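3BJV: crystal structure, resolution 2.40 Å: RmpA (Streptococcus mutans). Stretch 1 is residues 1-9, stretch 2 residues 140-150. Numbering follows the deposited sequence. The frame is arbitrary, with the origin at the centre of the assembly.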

# COMPACT_ATOMS: atom_id res chain seq x y z
N MET A 1 5.07 13.58 4.94
CA MET A 1 5.60 13.36 6.33
C MET A 1 6.42 12.08 6.49
O MET A 1 6.06 11.00 6.02
CB MET A 1 4.47 13.42 7.40
CG MET A 1 4.49 14.68 8.25
SD MET A 1 6.07 14.83 9.11
CE MET A 1 7.17 15.60 7.87
N ASN A 2 7.54 12.25 7.17
CA ASN A 2 8.43 11.18 7.55
C ASN A 2 7.94 10.57 8.90
O ASN A 2 7.48 11.30 9.78
CB ASN A 2 9.84 11.79 7.56
CG ASN A 2 10.79 11.16 8.56
OD1 ASN A 2 11.10 9.94 8.52
ND2 ASN A 2 11.30 12.00 9.45
N LEU A 3 7.96 9.24 9.02
CA LEU A 3 7.65 8.54 10.28
C LEU A 3 8.29 9.10 11.57
O LEU A 3 7.57 9.40 12.51
CB LEU A 3 8.02 7.07 10.19
CG LEU A 3 6.97 6.03 9.86
CD1 LEU A 3 7.58 4.62 9.83
CD2 LEU A 3 5.78 6.10 10.82
N ALA A 4 9.62 9.19 11.65
CA ALA A 4 10.29 9.70 12.86
C ALA A 4 9.80 11.08 13.36
O ALA A 4 9.48 11.31 14.56
CB ALA A 4 11.77 9.73 12.65
N GLN A 5 9.74 12.00 12.43
CA GLN A 5 9.34 13.33 12.71
C GLN A 5 7.87 13.41 13.07
O GLN A 5 7.52 14.15 13.98
CB GLN A 5 9.74 14.21 11.54
CG GLN A 5 8.78 15.29 11.18
CD GLN A 5 9.28 16.66 11.55
OE1 GLN A 5 9.65 17.47 10.67
NE2 GLN A 5 9.30 16.95 12.87
N ALA A 6 6.99 12.65 12.39
CA ALA A 6 5.59 12.52 12.82
C ALA A 6 5.47 12.00 14.26
O ALA A 6 4.75 12.57 15.10
CB ALA A 6 4.83 11.59 11.86
N PHE A 7 6.18 10.92 14.55
CA PHE A 7 6.19 10.36 15.89
C PHE A 7 6.61 11.39 16.93
O PHE A 7 5.97 11.48 17.92
CB PHE A 7 7.15 9.17 15.99
CG PHE A 7 6.66 7.93 15.35
CD1 PHE A 7 5.29 7.71 15.12
CD2 PHE A 7 7.57 6.92 15.00
CE1 PHE A 7 4.84 6.57 14.56
CE2 PHE A 7 7.12 5.72 14.43
CZ PHE A 7 5.74 5.54 14.20
N LYS A 8 7.71 12.10 16.70
CA LYS A 8 8.19 13.11 17.64
C LYS A 8 7.23 14.27 17.81
O LYS A 8 6.86 14.61 18.92
CB LYS A 8 9.52 13.71 17.18
CG LYS A 8 10.63 12.74 16.95
CD LYS A 8 11.94 13.53 16.96
CE LYS A 8 12.97 13.05 15.93
NZ LYS A 8 14.18 13.95 15.92
N GLU A 9 6.83 14.88 16.69
CA GLU A 9 5.94 16.03 16.72
C GLU A 9 4.61 15.67 17.35
O GLU A 9 4.01 16.51 18.04
CB GLU A 9 5.64 16.52 15.31
CG GLU A 9 6.54 17.53 14.67
CD GLU A 9 6.11 17.80 13.18
OE1 GLU A 9 4.98 17.35 12.72
OE2 GLU A 9 6.94 18.44 12.46
N GLU A 140 13.90 3.91 21.37
CA GLU A 140 14.12 2.56 20.83
C GLU A 140 13.42 2.27 19.53
O GLU A 140 14.03 1.66 18.65
CB GLU A 140 13.74 1.49 21.86
CG GLU A 140 14.74 1.40 22.94
CD GLU A 140 14.31 0.54 24.12
OE1 GLU A 140 13.85 -0.61 23.94
OE2 GLU A 140 14.48 1.03 25.25
N VAL A 141 12.15 2.69 19.43
CA VAL A 141 11.36 2.55 18.23
C VAL A 141 11.96 3.35 17.10
O VAL A 141 12.05 2.88 15.98
CB VAL A 141 9.85 2.97 18.42
CG1 VAL A 141 9.11 3.03 17.04
CG2 VAL A 141 9.14 2.04 19.30
N LEU A 142 12.33 4.59 17.40
CA LEU A 142 12.99 5.47 16.42
C LEU A 142 14.35 4.90 15.98
O LEU A 142 14.69 5.01 14.80
CB LEU A 142 13.21 6.87 16.99
CG LEU A 142 12.00 7.69 17.37
CD1 LEU A 142 12.49 8.88 18.17
CD2 LEU A 142 11.27 8.15 16.12
N ALA A 143 15.11 4.26 16.87
CA ALA A 143 16.31 3.57 16.36
C ALA A 143 15.93 2.53 15.27
O ALA A 143 16.55 2.50 14.20
CB ALA A 143 17.14 2.96 17.49
N MET A 144 14.89 1.73 15.51
CA MET A 144 14.31 0.89 14.45
C MET A 144 13.88 1.61 13.17
O MET A 144 14.12 1.12 12.08
CB MET A 144 13.14 0.08 14.97
CG MET A 144 13.58 -1.04 15.89
SD MET A 144 12.20 -2.04 16.49
CE MET A 144 11.60 -2.85 15.00
N VAL A 145 13.27 2.79 13.31
CA VAL A 145 12.88 3.56 12.14
C VAL A 145 14.11 3.95 11.33
O VAL A 145 14.10 3.82 10.11
CB VAL A 145 12.04 4.80 12.50
CG1 VAL A 145 11.94 5.75 11.31
CG2 VAL A 145 10.64 4.38 13.01
N GLU A 146 15.19 4.38 12.01
CA GLU A 146 16.45 4.66 11.32
C GLU A 146 16.95 3.47 10.48
O GLU A 146 17.32 3.61 9.32
CB GLU A 146 17.54 5.04 12.35
CG GLU A 146 17.25 6.33 13.07
CD GLU A 146 17.15 7.44 12.07
OE1 GLU A 146 18.03 7.44 11.15
OE2 GLU A 146 16.19 8.26 12.17
N GLU A 147 16.96 2.30 11.10
CA GLU A 147 17.44 1.09 10.47
C GLU A 147 16.60 0.68 9.24
O GLU A 147 17.07 -0.07 8.39
CB GLU A 147 17.43 0.02 11.56
CG GLU A 147 17.84 -1.38 11.17
CD GLU A 147 17.48 -2.43 12.24
OE1 GLU A 147 17.46 -3.63 11.86
OE2 GLU A 147 17.23 -2.07 13.45
N SER A 148 15.36 1.14 9.14
CA SER A 148 14.46 0.81 8.03
C SER A 148 14.82 1.60 6.79
O SER A 148 14.39 1.27 5.69
CB SER A 148 13.01 1.11 8.41
OG SER A 148 12.73 2.52 8.46
N LYS A 149 15.64 2.63 6.96
CA LYS A 149 15.86 3.62 5.90
C LYS A 149 16.67 3.10 4.68
O LYS A 149 16.69 3.74 3.62
CB LYS A 149 16.39 4.95 6.49
CG LYS A 149 15.31 5.72 7.35
CD LYS A 149 15.45 7.26 7.21
CE LYS A 149 15.90 8.02 8.51
NZ LYS A 149 14.74 8.66 9.34
N SER A 150 17.28 1.92 4.82
CA SER A 150 18.00 1.32 3.71
C SER A 150 17.12 0.35 2.87
O SER A 150 17.61 -0.35 1.96
CB SER A 150 19.24 0.61 4.24
OG SER A 150 18.87 -0.64 4.77

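How do two segments from opposite ends of the sequence come to lie together? The helix entered at Leu3 and the helix through Val141, Leu142 and Val145 run nearly antiparallel, at 162° between their N-to-C directions, with their axes 10.2 Å apart at closest approach. The backbones come nearest at Ala4 and Leu142, whose CA atoms are 6.2 Å apart. Backbone hydrogen bonds run within each helix, as in the 2.9 Å bonds from Phe7 N to Leu3 O and from Val145 N to Val141 O, and no hydrogen bond crosses between the stretches. The close contacts are chiefly apolar; the two stretches bury 313 Å² in all, both sides summed.

What fills the space at the closest point? Ala4 directs its CA-to-CB bond toward the other helix, and its short side chain leaves its own CA within reach: Leu142 CD2 lies 3.7 Å from Ala4 CA and 3.8 Å from Ala4 CB. Leu142 starts sideways, but its m,t rotamer (chi1 -63°, chi2 168°) brings the end of the side chain nearer. Val145, pointing toward the first helix with chi1 in the t well, places CG1 4.2 Å from Ala4 CB and 4.3 Å from Leu3 CB. The branched residues thus supply methyl groups where alanine offers little bulk.

How does the aromatic ring of Phe7 fit? Its CA-to-CB bond points toward the second helix, and chi1 of -74° (m), with chi2 of -22°, sets the ring against Val141, Leu142 and Val145. Two methyls meet the ring edge near its plane: Val145 CG2, 4.0 Å from Phe7 CE2, and Leu142 CD2, 4.1 Å from Phe7 CD2. Val141 CG1 approaches obliquely, 4.2 Å from Phe7 CE2. Val145 therefore uses both its methyls across the interface: Val145 CG2 meets the Phe7 ring and also lies 4.4 Å from Leu3 CD1, while CG1 packs on Ala4 and Leu3. Leu142 CD2 touches both Ala4 and Phe7.

What do the polar and charged side chains do around this apolar patch? Lys8 contributes its aliphatic part, with CG 4.5 Å from Leu142 CD1. On the second stretch, Lys149 NZ forms a salt bridge with Glu146 OE2 at 3.2 Å, which also counts as a hydrogen bond. Glu146 reaches it with chi1 and chi2 both in m, a folded path that brings its end nearer the first stretch although its CA-to-CB bond points away. Close by, Ser148 takes the p rotamer, turning OG back to donate a 2.5 Å hydrogen bond to Val145 O within its own stretch.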